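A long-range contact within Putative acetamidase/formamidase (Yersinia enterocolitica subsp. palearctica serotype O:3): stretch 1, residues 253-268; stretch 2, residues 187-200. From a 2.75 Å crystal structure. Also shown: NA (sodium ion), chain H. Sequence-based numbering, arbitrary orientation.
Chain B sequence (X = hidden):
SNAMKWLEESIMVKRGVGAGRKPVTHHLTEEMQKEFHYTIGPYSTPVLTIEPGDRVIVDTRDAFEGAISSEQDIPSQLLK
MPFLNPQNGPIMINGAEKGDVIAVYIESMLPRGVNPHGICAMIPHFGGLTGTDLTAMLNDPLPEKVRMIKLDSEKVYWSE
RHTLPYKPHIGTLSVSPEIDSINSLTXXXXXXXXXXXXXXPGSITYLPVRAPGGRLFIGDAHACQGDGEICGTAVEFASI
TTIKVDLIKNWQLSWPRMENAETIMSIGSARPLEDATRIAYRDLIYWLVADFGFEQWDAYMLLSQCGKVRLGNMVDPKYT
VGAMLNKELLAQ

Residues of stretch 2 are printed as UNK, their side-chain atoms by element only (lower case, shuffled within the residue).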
# COMPACT_ATOMS: atom_id res chain seq x y z
N LEU B 253 -4.20 -24.49 -10.76
CA LEU B 253 -4.70 -23.20 -10.26
C LEU B 253 -3.64 -22.61 -9.36
O LEU B 253 -2.95 -23.34 -8.65
CB LEU B 253 -5.96 -23.34 -9.42
CG LEU B 253 -7.23 -23.97 -9.96
CD1 LEU B 253 -8.35 -23.68 -8.95
CD2 LEU B 253 -7.58 -23.42 -11.34
N SER B 254 -3.51 -21.30 -9.38
CA SER B 254 -2.56 -20.62 -8.52
C SER B 254 -3.29 -20.02 -7.33
O SER B 254 -2.69 -19.83 -6.27
CB SER B 254 -1.81 -19.53 -9.28
OG SER B 254 -1.01 -20.12 -10.28
N TRP B 255 -4.58 -19.72 -7.51
CA TRP B 255 -5.40 -19.12 -6.46
C TRP B 255 -6.77 -19.76 -6.38
O TRP B 255 -7.18 -20.44 -7.31
CB TRP B 255 -5.56 -17.62 -6.73
CG TRP B 255 -4.29 -16.90 -6.65
CD1 TRP B 255 -3.42 -16.66 -7.66
CD2 TRP B 255 -3.72 -16.35 -5.47
NE1 TRP B 255 -2.33 -15.97 -7.19
CE2 TRP B 255 -2.49 -15.78 -5.84
CE3 TRP B 255 -4.12 -16.27 -4.13
CZ2 TRP B 255 -1.66 -15.13 -4.94
CZ3 TRP B 255 -3.30 -15.64 -3.22
CH2 TRP B 255 -2.07 -15.07 -3.63
N PRO B 256 -7.47 -19.56 -5.26
CA PRO B 256 -8.82 -20.13 -5.15
C PRO B 256 -9.79 -19.49 -6.11
O PRO B 256 -9.65 -18.31 -6.44
CB PRO B 256 -9.24 -19.78 -3.71
CG PRO B 256 -7.98 -19.54 -2.96
CD PRO B 256 -7.00 -19.01 -3.97
N ARG B 257 -10.77 -20.27 -6.55
CA ARG B 257 -11.82 -19.79 -7.44
C ARG B 257 -13.14 -20.30 -6.91
O ARG B 257 -13.17 -21.26 -6.16
CB ARG B 257 -11.61 -20.30 -8.85
CG ARG B 257 -10.40 -19.72 -9.53
CD ARG B 257 -10.11 -20.42 -10.84
NE ARG B 257 -8.98 -19.79 -11.53
CZ ARG B 257 -8.45 -20.21 -12.68
NH1 ARG B 257 -8.94 -21.27 -13.31
NH2 ARG B 257 -7.43 -19.55 -13.19
N MSE B 258 -14.22 -19.63 -7.26
CA MSE B 258 -15.54 -20.08 -6.82
C MSE B 258 -16.51 -19.88 -7.94
O MSE B 258 -16.23 -19.22 -8.94
CB MSE B 258 -15.94 -19.53 -5.44
CG MSE B 258 -16.57 -18.15 -5.44
SE MSE B 258 -18.53 -18.21 -5.68
CE MSE B 258 -18.79 -16.25 -5.77
N GLU B 259 -17.68 -20.48 -7.77
CA GLU B 259 -18.71 -20.45 -8.76
C GLU B 259 -20.06 -20.56 -8.08
O GLU B 259 -20.18 -21.25 -7.07
CB GLU B 259 -18.49 -21.66 -9.66
CG GLU B 259 -19.49 -21.88 -10.78
CD GLU B 259 -19.23 -23.15 -11.59
OE1 GLU B 259 -18.43 -24.02 -11.17
OE2 GLU B 259 -19.86 -23.28 -12.65
N ASN B 260 -21.06 -19.87 -8.60
CA ASN B 260 -22.42 -19.97 -8.08
C ASN B 260 -23.40 -19.85 -9.25
O ASN B 260 -22.98 -19.81 -10.41
CB ASN B 260 -22.71 -18.97 -6.94
CG ASN B 260 -22.54 -17.53 -7.35
OD1 ASN B 260 -22.58 -17.19 -8.53
ND2 ASN B 260 -22.36 -16.66 -6.35
N ALA B 261 -24.69 -19.80 -8.96
CA ALA B 261 -25.69 -19.74 -10.02
C ALA B 261 -25.45 -18.66 -11.06
O ALA B 261 -25.62 -18.92 -12.26
CB ALA B 261 -27.09 -19.59 -9.43
N GLU B 262 -25.01 -17.48 -10.63
CA GLU B 262 -24.84 -16.36 -11.57
C GLU B 262 -23.42 -15.97 -11.99
O GLU B 262 -23.27 -15.36 -13.05
CB GLU B 262 -25.59 -15.13 -11.04
CG GLU B 262 -27.10 -15.37 -10.89
CD GLU B 262 -27.94 -14.11 -10.72
OE1 GLU B 262 -27.43 -12.96 -10.64
OE2 GLU B 262 -29.18 -14.29 -10.68
N THR B 263 -22.39 -16.31 -11.22
CA THR B 263 -21.01 -15.89 -11.58
C THR B 263 -19.89 -16.89 -11.31
O THR B 263 -20.09 -17.93 -10.69
CB THR B 263 -20.60 -14.64 -10.75
OG1 THR B 263 -20.38 -15.01 -9.38
CG2 THR B 263 -21.64 -13.54 -10.82
N ILE B 264 -18.71 -16.52 -11.81
CA ILE B 264 -17.47 -17.24 -11.55
C ILE B 264 -16.62 -16.14 -10.89
O ILE B 264 -16.83 -14.95 -11.16
CB ILE B 264 -16.79 -17.83 -12.81
CG1 ILE B 264 -16.27 -16.74 -13.75
CG2 ILE B 264 -17.74 -18.77 -13.53
CD1 ILE B 264 -15.48 -17.29 -14.90
N MSE B 265 -15.67 -16.53 -10.03
CA MSE B 265 -14.84 -15.55 -9.34
C MSE B 265 -13.48 -16.06 -9.01
O MSE B 265 -13.32 -17.22 -8.65
CB MSE B 265 -15.59 -15.22 -8.04
CG MSE B 265 -14.87 -14.23 -7.10
SE MSE B 265 -15.58 -14.33 -5.25
CE MSE B 265 -17.20 -13.29 -5.59
N SER B 266 -12.48 -15.19 -9.15
CA SER B 266 -11.10 -15.51 -8.78
C SER B 266 -10.85 -14.77 -7.48
O SER B 266 -11.11 -13.57 -7.39
CB SER B 266 -10.12 -15.08 -9.85
OG SER B 266 -10.25 -15.86 -11.02
N ILE B 267 -10.34 -15.48 -6.48
CA ILE B 267 -10.10 -14.90 -5.16
C ILE B 267 -8.62 -14.72 -4.85
O ILE B 267 -7.91 -15.68 -4.65
CB ILE B 267 -10.74 -15.80 -4.08
CG1 ILE B 267 -12.23 -15.99 -4.38
CG2 ILE B 267 -10.53 -15.20 -2.69
CD1 ILE B 267 -12.94 -16.99 -3.48
N GLY B 268 -8.19 -13.46 -4.79
CA GLY B 268 -6.80 -13.14 -4.50
C GLY B 268 -6.66 -12.58 -3.09
O GLY B 268 -7.57 -11.92 -2.60
N UNK B 187 -5.45 -15.64 5.01
CA UNK B 187 -5.85 -16.19 3.72
C UNK B 187 -4.64 -16.10 2.79
O UNK B 187 -3.81 -15.19 2.94
c UNK B 187 -6.92 -15.23 3.23
c UNK B 187 -6.53 -13.92 3.83
c UNK B 187 -5.86 -14.23 5.14
N UNK B 188 -4.53 -17.02 1.83
CA UNK B 188 -3.39 -17.00 0.91
C UNK B 188 -3.78 -17.80 -0.34
O UNK B 188 -4.97 -17.89 -0.66
o UNK B 188 -0.67 -17.00 -0.13
c UNK B 188 -0.84 -17.09 1.12
o UNK B 188 0.03 -16.82 1.97
c UNK B 188 -2.17 -17.59 1.66
N UNK B 189 -2.81 -18.36 -1.06
CA UNK B 189 -3.12 -19.14 -2.28
C UNK B 189 -3.71 -20.53 -2.03
O UNK B 189 -3.98 -21.27 -2.98
o UNK B 189 -0.80 -20.74 -1.70
c UNK B 189 -1.89 -19.21 -3.21
c UNK B 189 -0.68 -19.90 -2.58
n UNK B 189 0.48 -19.56 -3.07
N UNK B 190 -3.88 -20.87 -0.76
CA UNK B 190 -4.43 -22.15 -0.34
C UNK B 190 -5.87 -22.00 0.16
O UNK B 190 -6.51 -22.98 0.54
n UNK B 190 -3.47 -20.65 2.26
c UNK B 190 -3.59 -22.71 0.80
c UNK B 190 -3.78 -21.98 2.10
c UNK B 190 -4.21 -22.41 3.31
n UNK B 190 -4.18 -21.33 4.16
c UNK B 190 -3.73 -20.28 3.50
N UNK B 191 -6.37 -20.76 0.15
CA UNK B 191 -7.70 -20.43 0.64
C UNK B 191 -7.44 -19.72 1.97
O UNK B 191 -6.78 -18.68 2.00
N UNK B 192 -7.97 -20.28 3.05
CA UNK B 192 -7.75 -19.71 4.38
C UNK B 192 -8.86 -18.78 4.84
O UNK B 192 -10.00 -18.90 4.41
N UNK B 193 -8.49 -17.84 5.72
CA UNK B 193 -9.42 -16.87 6.30
C UNK B 193 -9.71 -15.75 5.30
O UNK B 193 -9.28 -14.61 5.46
n UNK B 193 -9.29 -14.61 9.26
c UNK B 193 -9.81 -15.49 8.41
c UNK B 193 -8.82 -16.31 7.60
o UNK B 193 -11.01 -15.68 8.30
N UNK B 194 -10.47 -16.10 4.26
CA UNK B 194 -10.81 -15.17 3.19
C UNK B 194 -11.93 -14.23 3.55
O UNK B 194 -11.95 -13.09 3.08
c UNK B 194 -10.11 -16.84 1.43
se UNK B 194 -10.77 -18.01 -0.01
c UNK B 194 -11.25 -15.97 1.97
c UNK B 194 -11.91 -19.23 1.03
N UNK B 195 -12.88 -14.69 4.35
CA UNK B 195 -14.02 -13.88 4.75
C UNK B 195 -14.71 -13.23 3.53
O UNK B 195 -14.88 -12.02 3.47
o UNK B 195 -13.47 -14.56 7.45
c UNK B 195 -13.11 -13.41 7.10
c UNK B 195 -13.62 -12.82 5.78
o UNK B 195 -12.37 -12.70 7.81
N UNK B 196 -15.06 -14.06 2.56
CA UNK B 196 -15.75 -13.62 1.35
C UNK B 196 -17.21 -14.06 1.53
O UNK B 196 -17.49 -15.26 1.53
c UNK B 196 -13.72 -13.76 -0.13
c UNK B 196 -15.99 -13.95 -1.15
c UNK B 196 -15.14 -14.26 0.08
N UNK B 197 -18.14 -13.10 1.69
CA UNK B 197 -19.57 -13.38 1.91
C UNK B 197 -20.24 -14.35 0.94
O UNK B 197 -21.21 -15.00 1.30
c UNK B 197 -19.17 -11.04 2.10
c UNK B 197 -17.88 -11.65 1.66
c UNK B 197 -20.24 -12.01 1.76
N UNK B 198 -19.70 -14.44 -0.28
CA UNK B 198 -20.27 -15.30 -1.32
C UNK B 198 -20.04 -16.81 -1.12
O UNK B 198 -20.72 -17.62 -1.75
o UNK B 198 -19.04 -12.63 -2.88
c UNK B 198 -19.97 -13.44 -3.00
c UNK B 198 -19.69 -14.88 -2.67
o UNK B 198 -21.09 -13.12 -3.41
N UNK B 199 -19.10 -17.17 -0.26
CA UNK B 199 -18.78 -18.58 0.01
C UNK B 199 -19.76 -19.16 1.04
O UNK B 199 -19.40 -19.48 2.17
c UNK B 199 -14.95 -18.18 -0.37
c UNK B 199 -17.30 -18.72 0.44
c UNK B 199 -16.42 -18.22 -0.70
c UNK B 199 -16.95 -20.17 0.78
N UNK B 200 -21.01 -19.30 0.61
CA UNK B 200 -22.08 -19.85 1.45
C UNK B 200 -22.91 -20.87 0.67
O UNK B 200 -22.50 -21.32 -0.40
NA NA H . -12.64 -14.76 9.54
O HOH W 1 -22.58 -17.43 -3.72
O HOH W 2 -11.58 -12.29 10.65

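Position 187 has three side-chain carbons that close a ring onto the backbone N. It is Pro187, and it makes no contact with stretch 1.

Position 188 has two side-chain carbons, the second carrying two oxygens. Its CB points away from stretch 1, yet one of the oxygens at 188 comes within 4.2 Å of Trp255 CH2. This is a carboxylate one carbon from the backbone, so the residue is Asp188, and that oxygen is OD1.

Position 189 has two carbons, the second carrying one oxygen and one nitrogen. The CB of 189 lies over the face of the Trp255 six-membered ring, 3.9 Å from the centroid, in a CH-pi contact. The same CB of 189 is 3.2 Å from Ser254 O. The side chain is a short amide, Asn189. Asn189 N donates a hydrogen bond to Asp188 OD1 at 2.7 Å.

Position 190 has one carbon followed by a five-membered ring of three carbons and two nitrogens. Its CB points away from stretch 1. This imidazole is His190.

Position 191 has no side-chain atoms. The N of 191 lies 3.7 Å from Pro256 CG. The residue is Gly191. Its phi/psi of 106/-120 would jam a CB against the preceding carbonyl. It closes a type I turn that began at Asp188, with Gly191 N bonded to Asp188 O at 3.3 Å.

Position 192 is also bare, hence Gly192. A CB here would sit 2.9 Å from Pro187 CA, a clash.

Position 193 has two carbons, the second with one oxygen and one nitrogen. It is Asn193. Its OD1 binds the sodium ion at 2.2 Å.

Position 194 is an unbranched chain of two carbons, selenium and a final carbon. The selenium of 194 lies 3.9 Å from Ile267 CG2 and 4.3 Å from Pro256 CG. This is selenomethionine, Met194.

Position 195 has two carbons, the second with two oxygens. It is Asp195. Both oxygens bind sodium, OD1 at 2.3 Å and OD2 at 2.7 Å.

Position 196 has one carbon carrying two others. One of the two end carbons of 196 lies 4.1 Å from Met265 SE. It is Val196, and that carbon is CG1.

Position 197 has three carbons closing a ring onto N. It is Pro197, out of reach of stretch 1.

Position 198 has two carbons, the second with two oxygens. The CB of 198 is 3.5 Å from Met258 CE, and one oxygen of 198 is 3.3 Å from Met265 CE. It is Asp198, and that oxygen is OD2.

Position 199 has four carbons, forked at the first, with one arm two carbons long. The end carbon of that arm at 199 meets Ile267 CD1 at 3.9 Å. It is Ile199, and that carbon is CD1.

Position 200 has no side chain. It is Gly200, without contact.

The contact has no direct hydrogen bonds across it. It works by packing. Met258 N and Met265 O pair at 2.9 Å within stretch 1, and both side chains face stretch 2. Trp255 and Pro256 pack on the first turn, while Ile267 meets Met194, Val196 and Ile199. One water bridges the stretches, donating to Asp198 O at 2.7 Å and accepting from Asn260 ND2 at 2.7 Å.

Stretch 2 (187-200) PDNHGGNMDVPDIG
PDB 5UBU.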